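Local coordinates for protein chloride intracellular channel exc-4 (Caenorhabditis elegans, PDB 2YV9) that may insert into membranes as a chloride channel and is required to regulate the lumen size of the growing excretory canal, at residues 126-137 with 201-212; 180-188 with 224-233. All coordinates share one frame; numbering follows the deposited sequence.

Contact 1: residues 126-137 with 201-212; sequences LYRNFKLFLRAK and HIRIIGLSLLGF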
loop_
_atom_site.group_PDB
_atom_site.type_symbol
_atom_site.label_atom_id
_atom_site.label_comp_id
_atom_site.label_asym_id
_atom_site.label_seq_id
_atom_site.Cartn_x
_atom_site.Cartn_y
_atom_site.Cartn_z
ATOM N N LEU A 126 -16.378 -11.586 -1.217
ATOM C CA LEU A 126 -15.881 -12.966 -1.373
ATOM C C LEU A 126 -14.665 -13.180 -0.456
ATOM O O LEU A 126 -14.603 -14.155 0.338
ATOM C CB LEU A 126 -15.476 -13.196 -2.817
ATOM C CG LEU A 126 -14.717 -14.493 -3.065
ATOM C CD1 LEU A 126 -15.590 -15.720 -2.749
ATOM C CD2 LEU A 126 -14.103 -14.461 -4.530
ATOM N N TYR A 127 -13.672 -12.306 -0.593
ATOM C CA TYR A 127 -12.391 -12.583 0.122
ATOM C C TYR A 127 -12.539 -12.400 1.620
ATOM O O TYR A 127 -11.921 -13.117 2.396
ATOM C CB TYR A 127 -11.242 -11.756 -0.428
ATOM C CG TYR A 127 -9.900 -12.282 -0.078
ATOM C CD1 TYR A 127 -9.473 -13.503 -0.521
ATOM C CD2 TYR A 127 -9.050 -11.506 0.647
ATOM C CE1 TYR A 127 -8.209 -13.975 -0.165
ATOM C CE2 TYR A 127 -7.799 -11.939 1.009
ATOM C CZ TYR A 127 -7.382 -13.154 0.601
ATOM O OH TYR A 127 -6.106 -13.500 1.031
ATOM N N ARG A 128 -13.386 -11.461 2.020
ATOM C CA ARG A 128 -13.714 -11.275 3.456
ATOM C C ARG A 128 -14.306 -12.567 4.052
ATOM O O ARG A 128 -13.902 -13.046 5.144
ATOM C CB ARG A 128 -14.686 -10.147 3.562
ATOM C CG ARG A 128 -15.406 -9.942 4.892
ATOM C CD ARG A 128 -16.308 -8.743 4.652
ATOM N NE ARG A 128 -17.665 -8.969 5.050
ATOM C CZ ARG A 128 -18.731 -8.405 4.491
ATOM N NH1 ARG A 128 -18.674 -7.536 3.455
ATOM N NH2 ARG A 128 -19.922 -8.708 5.017
ATOM N N ASN A 129 -15.261 -13.168 3.362
ATOM C CA ASN A 129 -15.828 -14.395 3.905
ATOM C C ASN A 129 -14.847 -15.585 3.888
ATOM O O ASN A 129 -14.863 -16.430 4.782
ATOM C CB ASN A 129 -17.138 -14.748 3.234
ATOM C CG ASN A 129 -18.268 -13.884 3.737
ATOM O OD1 ASN A 129 -18.894 -13.166 2.978
ATOM N ND2 ASN A 129 -18.552 -13.977 5.008
ATOM N N PHE A 130 -14.008 -15.644 2.858
ATOM C CA PHE A 130 -12.942 -16.656 2.790
ATOM C C PHE A 130 -12.044 -16.520 4.027
ATOM O O PHE A 130 -11.763 -17.501 4.684
ATOM C CB PHE A 130 -12.109 -16.484 1.522
ATOM C CG PHE A 130 -10.855 -17.330 1.477
ATOM C CD1 PHE A 130 -10.900 -18.713 1.397
ATOM C CD2 PHE A 130 -9.631 -16.697 1.486
ATOM C CE1 PHE A 130 -9.699 -19.453 1.321
ATOM C CE2 PHE A 130 -8.444 -17.443 1.419
ATOM C CZ PHE A 130 -8.501 -18.802 1.326
ATOM N N LYS A 131 -11.589 -15.300 4.308
ATOM C CA LYS A 131 -10.662 -15.090 5.456
ATOM C C LYS A 131 -11.331 -15.515 6.766
ATOM O O LYS A 131 -10.696 -16.152 7.662
ATOM C CB LYS A 131 -10.257 -13.626 5.496
ATOM C CG LYS A 131 -9.236 -13.273 4.375
ATOM C CD LYS A 131 -8.717 -11.850 4.548
ATOM C CE LYS A 131 -9.774 -10.807 4.210
ATOM N NZ LYS A 131 -9.230 -9.395 4.365
ATOM N N LEU A 132 -12.608 -15.142 6.935
ATOM C CA LEU A 132 -13.351 -15.584 8.141
ATOM C C LEU A 132 -13.379 -17.107 8.265
ATOM O O LEU A 132 -13.141 -17.662 9.367
ATOM C CB LEU A 132 -14.768 -15.048 8.181
ATOM C CG LEU A 132 -14.785 -13.520 8.323
ATOM C CD1 LEU A 132 -16.202 -12.940 8.041
ATOM C CD2 LEU A 132 -14.313 -13.093 9.711
ATOM N N PHE A 133 -13.651 -17.803 7.174
ATOM C CA PHE A 133 -13.764 -19.254 7.202
ATOM C C PHE A 133 -12.380 -19.885 7.464
ATOM O O PHE A 133 -12.214 -20.823 8.276
ATOM C CB PHE A 133 -14.305 -19.810 5.887
ATOM C CG PHE A 133 -14.462 -21.299 5.891
ATOM C CD1 PHE A 133 -15.106 -21.941 6.931
ATOM C CD2 PHE A 133 -13.940 -22.095 4.857
ATOM C CE1 PHE A 133 -15.222 -23.331 6.940
ATOM C CE2 PHE A 133 -14.040 -23.455 4.873
ATOM C CZ PHE A 133 -14.668 -24.088 5.906
ATOM N N LEU A 134 -11.366 -19.324 6.810
ATOM C CA LEU A 134 -9.989 -19.799 7.016
ATOM C C LEU A 134 -9.658 -19.725 8.488
ATOM O O LEU A 134 -9.190 -20.707 9.089
ATOM C CB LEU A 134 -9.022 -19.025 6.148
ATOM C CG LEU A 134 -7.540 -19.227 6.415
ATOM C CD1 LEU A 134 -7.089 -20.643 6.064
ATOM C CD2 LEU A 134 -6.799 -18.125 5.642
ATOM N N ARG A 135 -9.869 -18.567 9.089
ATOM C CA ARG A 135 -9.531 -18.410 10.496
ATOM C C ARG A 135 -10.431 -19.316 11.381
ATOM O O ARG A 135 -9.938 -19.991 12.311
ATOM C CB ARG A 135 -9.667 -16.955 10.912
ATOM C CG ARG A 135 -9.530 -16.700 12.421
ATOM C CD ARG A 135 -8.080 -16.965 12.854
ATOM N NE ARG A 135 -7.774 -16.572 14.234
ATOM C CZ ARG A 135 -7.635 -15.312 14.640
ATOM N NH1 ARG A 135 -7.849 -14.305 13.825
ATOM N NH2 ARG A 135 -7.338 -15.054 15.913
ATOM N N ALA A 136 -11.742 -19.366 11.108
ATOM C CA ALA A 136 -12.648 -20.164 11.966
ATOM C C ALA A 136 -12.297 -21.650 11.889
ATOM O O ALA A 136 -12.262 -22.337 12.919
ATOM C CB ALA A 136 -14.079 -19.958 11.526
ATOM N N LYS A 137 -12.020 -22.166 10.696
ATOM C CA LYS A 137 -11.786 -23.595 10.583
ATOM C C LYS A 137 -10.427 -23.978 11.180
ATOM O O LYS A 137 -10.282 -25.023 11.886
ATOM C CB LYS A 137 -11.878 -24.118 9.153
ATOM C CG LYS A 137 -12.112 -25.626 9.171
ATOM C CD LYS A 137 -11.878 -26.230 7.820
ATOM C CE LYS A 137 -12.249 -27.681 7.835
ATOM N NZ LYS A 137 -11.147 -28.485 8.339
ATOM N N HIS A 201 -6.177 -18.390 -5.137
ATOM C CA HIS A 201 -5.852 -18.600 -3.707
ATOM C C HIS A 201 -6.951 -19.459 -3.035
ATOM O O HIS A 201 -6.680 -20.429 -2.293
ATOM C CB HIS A 201 -5.710 -17.296 -2.918
ATOM C CG HIS A 201 -4.433 -16.567 -3.159
ATOM N ND1 HIS A 201 -3.802 -15.836 -2.172
ATOM C CD2 HIS A 201 -3.631 -16.509 -4.251
ATOM C CE1 HIS A 201 -2.703 -15.299 -2.679
ATOM N NE2 HIS A 201 -2.561 -15.706 -3.932
ATOM N N ILE A 202 -8.217 -19.089 -3.282
ATOM C CA ILE A 202 -9.300 -19.785 -2.643
ATOM C C ILE A 202 -9.289 -21.249 -3.105
ATOM O O ILE A 202 -9.533 -22.168 -2.315
ATOM C CB ILE A 202 -10.650 -19.116 -2.995
ATOM C CG1 ILE A 202 -10.739 -17.818 -2.226
ATOM C CG2 ILE A 202 -11.754 -19.977 -2.654
ATOM C CD1 ILE A 202 -11.923 -16.907 -2.589
ATOM N N ARG A 203 -9.017 -21.486 -4.405
ATOM C CA ARG A 203 -9.025 -22.857 -4.920
ATOM C C ARG A 203 -7.928 -23.718 -4.276
ATOM O O ARG A 203 -8.177 -24.802 -3.748
ATOM C CB ARG A 203 -8.842 -22.870 -6.436
ATOM C CG ARG A 203 -9.559 -24.004 -7.106
ATOM C CD ARG A 203 -8.743 -25.232 -7.282
ATOM N NE ARG A 203 -9.548 -26.385 -7.705
ATOM C CZ ARG A 203 -9.239 -27.215 -8.700
ATOM N NH1 ARG A 203 -8.143 -27.065 -9.412
ATOM N NH2 ARG A 203 -10.016 -28.256 -8.947
ATOM N N ILE A 204 -6.715 -23.196 -4.298
ATOM C CA ILE A 204 -5.548 -23.899 -3.722
ATOM C C ILE A 204 -5.713 -24.101 -2.226
ATOM O O ILE A 204 -5.479 -25.202 -1.717
ATOM C CB ILE A 204 -4.242 -23.133 -4.015
ATOM C CG1 ILE A 204 -3.952 -23.032 -5.515
ATOM C CG2 ILE A 204 -3.020 -23.805 -3.329
ATOM C CD1 ILE A 204 -4.024 -24.353 -6.272
ATOM N N ILE A 205 -6.078 -23.056 -1.497
ATOM C CA ILE A 205 -6.207 -23.163 -0.026
ATOM C C ILE A 205 -7.415 -24.058 0.319
ATOM O O ILE A 205 -7.387 -24.873 1.240
ATOM C CB ILE A 205 -6.308 -21.796 0.643
ATOM C CG1 ILE A 205 -5.003 -21.038 0.471
ATOM C CG2 ILE A 205 -6.657 -21.915 2.173
ATOM C CD1 ILE A 205 -3.754 -21.818 0.978
ATOM N N GLY A 206 -8.500 -23.926 -0.439
ATOM C CA GLY A 206 -9.600 -24.869 -0.256
ATOM C C GLY A 206 -9.224 -26.334 -0.364
ATOM O O GLY A 206 -9.552 -27.159 0.548
ATOM N N LEU A 207 -8.545 -26.702 -1.450
ATOM C CA LEU A 207 -8.194 -28.120 -1.671
ATOM C C LEU A 207 -7.151 -28.544 -0.656
ATOM O O LEU A 207 -7.207 -29.674 -0.153
ATOM C CB LEU A 207 -7.694 -28.407 -3.091
ATOM C CG LEU A 207 -8.820 -28.359 -4.149
ATOM C CD1 LEU A 207 -8.232 -28.763 -5.481
ATOM C CD2 LEU A 207 -9.983 -29.271 -3.792
ATOM N N SER A 208 -6.217 -27.660 -0.335
ATOM C CA SER A 208 -5.036 -28.123 0.430
ATOM C C SER A 208 -5.198 -28.098 1.943
ATOM O O SER A 208 -4.700 -29.014 2.644
ATOM C CB SER A 208 -3.805 -27.336 0.050
ATOM O OG SER A 208 -3.932 -25.991 0.469
ATOM N N LEU A 209 -5.879 -27.067 2.445
ATOM C CA LEU A 209 -6.060 -26.820 3.854
ATOM C C LEU A 209 -7.497 -26.875 4.412
ATOM O O LEU A 209 -7.712 -27.247 5.580
ATOM C CB LEU A 209 -5.494 -25.437 4.213
ATOM C CG LEU A 209 -4.002 -25.122 4.090
ATOM C CD1 LEU A 209 -3.736 -23.623 4.424
ATOM C CD2 LEU A 209 -3.234 -26.032 4.997
ATOM N N LEU A 210 -8.484 -26.435 3.643
ATOM C CA LEU A 210 -9.786 -26.240 4.235
ATOM C C LEU A 210 -10.835 -27.263 3.851
ATOM O O LEU A 210 -11.925 -27.253 4.413
ATOM C CB LEU A 210 -10.295 -24.841 3.918
ATOM C CG LEU A 210 -9.500 -23.615 4.381
ATOM C CD1 LEU A 210 -10.115 -22.300 4.043
ATOM C CD2 LEU A 210 -9.253 -23.641 5.884
ATOM N N GLY A 211 -10.550 -28.114 2.883
ATOM C CA GLY A 211 -11.427 -29.270 2.650
ATOM C C GLY A 211 -12.595 -29.008 1.704
ATOM O O GLY A 211 -13.649 -29.604 1.845
ATOM N N PHE A 212 -12.379 -28.179 0.671
ATOM C CA PHE A 212 -13.446 -27.860 -0.255
ATOM C C PHE A 212 -12.862 -27.343 -1.571
ATOM O O PHE A 212 -11.744 -26.848 -1.615
ATOM C CB PHE A 212 -14.434 -26.855 0.367
ATOM C CG PHE A 212 -13.937 -25.425 0.401
ATOM C CD1 PHE A 212 -14.197 -24.554 -0.658
ATOM C CD2 PHE A 212 -13.227 -24.936 1.492
ATOM C CE1 PHE A 212 -13.758 -23.246 -0.657
ATOM C CE2 PHE A 212 -12.768 -23.624 1.510
ATOM C CZ PHE A 212 -13.057 -22.761 0.453
HETATM O O HOH W 1 -9.383 -29.358 6.373
#

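Contact 2: residues 180-188 with 224-233; sequences SRYLLGNSM and YILTAYRTAA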
loop_
_atom_site.group_PDB
_atom_site.type_symbol
_atom_site.label_atom_id
_atom_site.label_comp_id
_atom_site.label_asym_id
_atom_site.label_seq_id
_atom_site.Cartn_x
_atom_site.Cartn_y
_atom_site.Cartn_z
ATOM N N SER A 180 -19.336 -12.223 -20.581
ATOM C CA SER A 180 -18.013 -11.692 -20.890
ATOM C C SER A 180 -16.867 -12.634 -20.535
ATOM O O SER A 180 -17.012 -13.471 -19.661
ATOM C CB SER A 180 -17.806 -10.377 -20.117
ATOM O OG SER A 180 -18.111 -10.518 -18.776
ATOM N N ARG A 181 -15.766 -12.509 -21.277
ATOM C CA ARG A 181 -14.559 -13.311 -21.078
ATOM C C ARG A 181 -13.909 -12.952 -19.752
ATOM O O ARG A 181 -13.476 -13.856 -18.965
ATOM C CB ARG A 181 -13.552 -12.973 -22.171
ATOM C CG ARG A 181 -12.257 -13.738 -22.098
ATOM C CD ARG A 181 -12.377 -15.034 -22.851
ATOM N NE ARG A 181 -12.336 -14.786 -24.297
ATOM C CZ ARG A 181 -12.808 -15.608 -25.238
ATOM N NH1 ARG A 181 -13.376 -16.775 -24.923
ATOM N NH2 ARG A 181 -12.711 -15.254 -26.513
ATOM N N TYR A 182 -13.753 -11.642 -19.571
ATOM C CA TYR A 182 -13.268 -11.075 -18.306
ATOM C C TYR A 182 -14.466 -10.549 -17.508
ATOM O O TYR A 182 -15.603 -10.670 -17.961
ATOM C CB TYR A 182 -12.125 -10.045 -18.567
ATOM C CG TYR A 182 -10.871 -10.722 -19.160
ATOM C CD1 TYR A 182 -9.922 -11.336 -18.317
ATOM C CD2 TYR A 182 -10.654 -10.780 -20.522
ATOM C CE1 TYR A 182 -8.810 -11.987 -18.827
ATOM C CE2 TYR A 182 -9.534 -11.432 -21.052
ATOM C CZ TYR A 182 -8.607 -12.043 -20.185
ATOM O OH TYR A 182 -7.490 -12.680 -20.672
ATOM N N LEU A 183 -14.251 -10.007 -16.306
ATOM C CA LEU A 183 -15.322 -9.687 -15.409
ATOM C C LEU A 183 -16.198 -8.581 -15.966
ATOM O O LEU A 183 -17.411 -8.615 -15.774
ATOM C CB LEU A 183 -14.777 -9.293 -14.019
ATOM C CG LEU A 183 -15.743 -9.195 -12.853
ATOM C CD1 LEU A 183 -16.431 -10.509 -12.565
ATOM C CD2 LEU A 183 -15.002 -8.716 -11.609
ATOM N N LEU A 184 -15.590 -7.619 -16.645
ATOM C CA LEU A 184 -16.342 -6.450 -17.174
ATOM C C LEU A 184 -16.560 -6.405 -18.665
ATOM O O LEU A 184 -17.305 -5.538 -19.160
ATOM C CB LEU A 184 -15.605 -5.186 -16.797
ATOM C CG LEU A 184 -15.900 -4.603 -15.425
ATOM C CD1 LEU A 184 -15.677 -5.598 -14.280
ATOM C CD2 LEU A 184 -15.079 -3.298 -15.290
ATOM N N GLY A 185 -15.898 -7.276 -19.405
ATOM C CA GLY A 185 -15.951 -7.242 -20.844
ATOM C C GLY A 185 -14.899 -8.128 -21.450
ATOM O O GLY A 185 -14.466 -9.122 -20.805
ATOM N N ASN A 186 -14.507 -7.794 -22.680
ATOM C CA ASN A 186 -13.588 -8.618 -23.452
ATOM C C ASN A 186 -12.113 -8.428 -23.088
ATOM O O ASN A 186 -11.267 -9.201 -23.559
ATOM C CB ASN A 186 -13.768 -8.304 -24.928
ATOM C CG ASN A 186 -13.142 -9.342 -25.824
ATOM O OD1 ASN A 186 -12.286 -9.031 -26.664
ATOM N ND2 ASN A 186 -13.562 -10.591 -25.650
ATOM N N SER A 187 -11.808 -7.413 -22.281
ATOM C CA SER A 187 -10.449 -7.000 -21.982
ATOM C C SER A 187 -10.189 -7.163 -20.483
ATOM O O SER A 187 -11.086 -6.924 -19.645
ATOM C CB SER A 187 -10.223 -5.537 -22.318
ATOM O OG SER A 187 -9.975 -5.382 -23.689
ATOM N N MET A 188 -8.975 -7.563 -20.172
ATOM C CA MET A 188 -8.563 -7.679 -18.760
ATOM C C MET A 188 -8.534 -6.297 -18.137
ATOM O O MET A 188 -8.018 -5.368 -18.739
ATOM C CB MET A 188 -7.169 -8.297 -18.670
ATOM C CG MET A 188 -6.771 -8.672 -17.233
ATOM S SD MET A 188 -5.084 -9.311 -17.101
ATOM C CE MET A 188 -4.150 -7.805 -17.265
ATOM N N TYR A 224 -14.290 -18.519 -16.147
ATOM C CA TYR A 224 -13.488 -17.345 -15.855
ATOM C C TYR A 224 -12.147 -17.782 -15.210
ATOM O O TYR A 224 -11.075 -17.246 -15.529
ATOM C CB TYR A 224 -14.294 -16.430 -14.939
ATOM C CG TYR A 224 -13.608 -15.197 -14.449
ATOM C CD1 TYR A 224 -13.560 -14.026 -15.217
ATOM C CD2 TYR A 224 -13.015 -15.160 -13.171
ATOM C CE1 TYR A 224 -12.919 -12.941 -14.786
ATOM C CE2 TYR A 224 -12.365 -14.010 -12.731
ATOM C CZ TYR A 224 -12.374 -12.903 -13.502
ATOM O OH TYR A 224 -11.754 -11.767 -13.093
ATOM N N ILE A 225 -12.187 -18.800 -14.358
ATOM C CA ILE A 225 -10.919 -19.329 -13.804
ATOM C C ILE A 225 -10.080 -19.927 -14.960
ATOM O O ILE A 225 -8.861 -19.722 -15.078
ATOM C CB ILE A 225 -11.208 -20.349 -12.702
ATOM C CG1 ILE A 225 -11.837 -19.620 -11.489
ATOM C CG2 ILE A 225 -9.903 -21.110 -12.304
ATOM C CD1 ILE A 225 -12.533 -20.518 -10.492
ATOM N N LEU A 226 -10.724 -20.678 -15.838
ATOM C CA LEU A 226 -10.038 -21.152 -17.049
ATOM C C LEU A 226 -9.437 -20.008 -17.861
ATOM O O LEU A 226 -8.300 -20.095 -18.276
ATOM C CB LEU A 226 -10.989 -21.978 -17.896
ATOM C CG LEU A 226 -10.407 -22.585 -19.180
ATOM C CD1 LEU A 226 -9.063 -23.326 -19.025
ATOM C CD2 LEU A 226 -11.501 -23.512 -19.843
ATOM N N THR A 227 -10.198 -18.935 -18.042
ATOM C CA THR A 227 -9.674 -17.740 -18.673
ATOM C C THR A 227 -8.403 -17.288 -17.951
ATOM O O THR A 227 -7.419 -17.000 -18.581
ATOM C CB THR A 227 -10.743 -16.667 -18.767
ATOM O OG1 THR A 227 -11.788 -17.193 -19.611
ATOM C CG2 THR A 227 -10.184 -15.409 -19.348
ATOM N N ALA A 228 -8.416 -17.285 -16.624
ATOM C CA ALA A 228 -7.213 -16.907 -15.869
ATOM C C ALA A 228 -5.985 -17.747 -16.264
ATOM O O ALA A 228 -4.893 -17.252 -16.492
ATOM C CB ALA A 228 -7.475 -17.105 -14.360
ATOM N N TYR A 229 -6.213 -19.033 -16.265
ATOM C CA TYR A 229 -5.183 -20.050 -16.514
ATOM C C TYR A 229 -4.754 -20.050 -17.980
ATOM O O TYR A 229 -3.852 -20.813 -18.316
ATOM C CB TYR A 229 -5.738 -21.417 -16.118
ATOM C CG TYR A 229 -6.093 -21.583 -14.661
ATOM C CD1 TYR A 229 -5.573 -20.714 -13.671
ATOM C CD2 TYR A 229 -6.808 -22.696 -14.213
ATOM C CE1 TYR A 229 -5.875 -20.927 -12.301
ATOM C CE2 TYR A 229 -7.070 -22.896 -12.866
ATOM C CZ TYR A 229 -6.602 -21.991 -11.927
ATOM O OH TYR A 229 -6.864 -22.206 -10.588
ATOM N N ARG A 230 -5.429 -19.242 -18.818
ATOM C CA ARG A 230 -5.003 -18.999 -20.216
ATOM C C ARG A 230 -4.530 -17.545 -20.510
ATOM O O ARG A 230 -4.233 -17.199 -21.669
ATOM C CB ARG A 230 -6.123 -19.412 -21.210
ATOM C CG ARG A 230 -6.497 -20.889 -21.187
ATOM C CD ARG A 230 -7.744 -21.116 -22.055
ATOM N NE ARG A 230 -8.149 -22.514 -22.166
ATOM C CZ ARG A 230 -9.199 -22.937 -22.871
ATOM N NH1 ARG A 230 -9.972 -22.070 -23.521
ATOM N NH2 ARG A 230 -9.485 -24.235 -22.923
ATOM N N THR A 231 -4.480 -16.687 -19.471
ATOM C CA THR A 231 -4.078 -15.305 -19.584
ATOM C C THR A 231 -2.618 -15.216 -19.127
ATOM O O THR A 231 -2.305 -15.467 -17.965
ATOM C CB THR A 231 -4.947 -14.466 -18.666
ATOM O OG1 THR A 231 -6.329 -14.557 -19.068
ATOM C CG2 THR A 231 -4.503 -13.001 -18.639
ATOM N N ALA A 232 -1.711 -14.909 -20.045
ATOM C CA ALA A 232 -0.311 -14.861 -19.748
ATOM C C ALA A 232 -0.043 -13.966 -18.540
ATOM O O ALA A 232 0.753 -14.339 -17.698
ATOM C CB ALA A 232 0.504 -14.389 -21.002
ATOM N N ALA A 233 -0.704 -12.823 -18.444
ATOM C CA ALA A 233 -0.499 -11.894 -17.270
ATOM C C ALA A 233 -0.688 -12.627 -15.944
ATOM O O ALA A 233 0.048 -12.400 -14.977
ATOM C CB ALA A 233 -1.432 -10.705 -17.343
HETATM O O HOH W 2 -14.562 -16.481 -18.973
#

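Contact 1: residues 126-137 with 201-212
Ile202 lays its CG1 over one face of the Phe130 ring, 3.8 Å from the ring centroid and 15° off the normal, a CH-pi contact, while Ile205 meets the same ring at its edge, Ile205 CG2 lying 3.7 Å from Phe130 CZ. Farther along, the edge of the Phe133 ring takes Phe212, with CE2 of each ring 3.6 Å apart and the planes inclined at 57°. The Phe212 ring also packs edge-to-face with Tyr161. Phe130 projects toward the second helix with CG anti to its N, which carries the ring against Ile202 and Ile205. One turn earlier in the first helix, Leu126 and Ile202 reach toward one another tip to tip, and Leu126 CG lies 3.7 Å from Ile202 CD1.

These side chains join helices 117-140 and 190-210 of the all-helical C-terminal domain of the GST fold; over 126-137 and 201-210 the axes run nearly parallel, 13° apart and 11.6 Å at closest approach. Leu210 is a knob in the hole formed by Phe130, Phe133, Leu134 and Lys137, its CD2 lying 3.7 Å from Leu134 CD1. It stands where helix 190-210 widens into a pi-type turn, just before Gly211 leaves the helix with positive phi. The CD-CE part of Lys137 runs past the carbonyl of Leu210, Lys137 CE 3.5 Å from Leu210 O, an oxygen that is buried without a hydrogen-bond partner. Beyond that, a bend at the last torsion turns NZ to a salt bridge with Asp141, a bond to Ser148 O and a water that also donates to Leu209 O.

Contact 2: residues 180-188 with 224-233
Tyr182 and Thr231 approach from opposite directions and join through their hydroxyls, Tyr182 OH lying 2.7 Å from Thr231 OG1 in a hydrogen bond near the plane of the ring. Thr231 OG1 in turn donates to Thr227 O from above the carbonyl plane, while Arg230 N reaches that oxygen from its other face. This is the tight part of the contact: Thr227 CG2 covers one face of the Tyr182 ring as a CH-pi contact, 4.1 Å from the centroid, and Met188 N lies over the opposite face. Thr231 OG1 stands beside the backbone N (chi1 -62°), which puts CG2 anti to that N and turns the methyl to Met188 SD, 4.0 Å away. A valine here would probably leave Tyr182 OH without this mate and Thr227 O with Arg230 N but without the hydroxyl.

Toward the surface the fit is looser. Exposed Arg181 only brushes Thr227 with its aliphatic part, Arg181 CG to Thr227 CG2 3.8 Å. A water donates to Arg181 O and to Thr227 OG1, which is also hydrogen-bonded to Ala223 O. Inward, Tyr224 CE1 lies 3.6 Å from Leu183 N; Asp192 OD1 accepts from that same N and also bonds Tyr224 OH.

The 180-188 loop thus links helix 155-178 to helix 190-210 while leaning on the end of helix 219-228 and the start of helix 232-236, with Met188 and Ala233 both reaching helix 38-52 of the thioredoxin-like N-terminal domain.

The two contacts alternate along the chain: 126-137, then 180-188, 201-212 and finally 224-233, so each closes across a segment of the other. Their centres are about 22 Å apart, and their nearest atoms, about 5 Å apart, do not touch. Helix 190-210 connects them, starting just after the loop of contact 2 and ending within contact 1; helix 219-228 follows it and returns to contact 2. Both have residues against helix 38-52, Leu38 at contact 1 and Met45, Tyr48 and Ala49 at contact 2. That helix lies within the segment 38-58 predicted to cross the membrane, so its release would probably disturb the surroundings of both contacts.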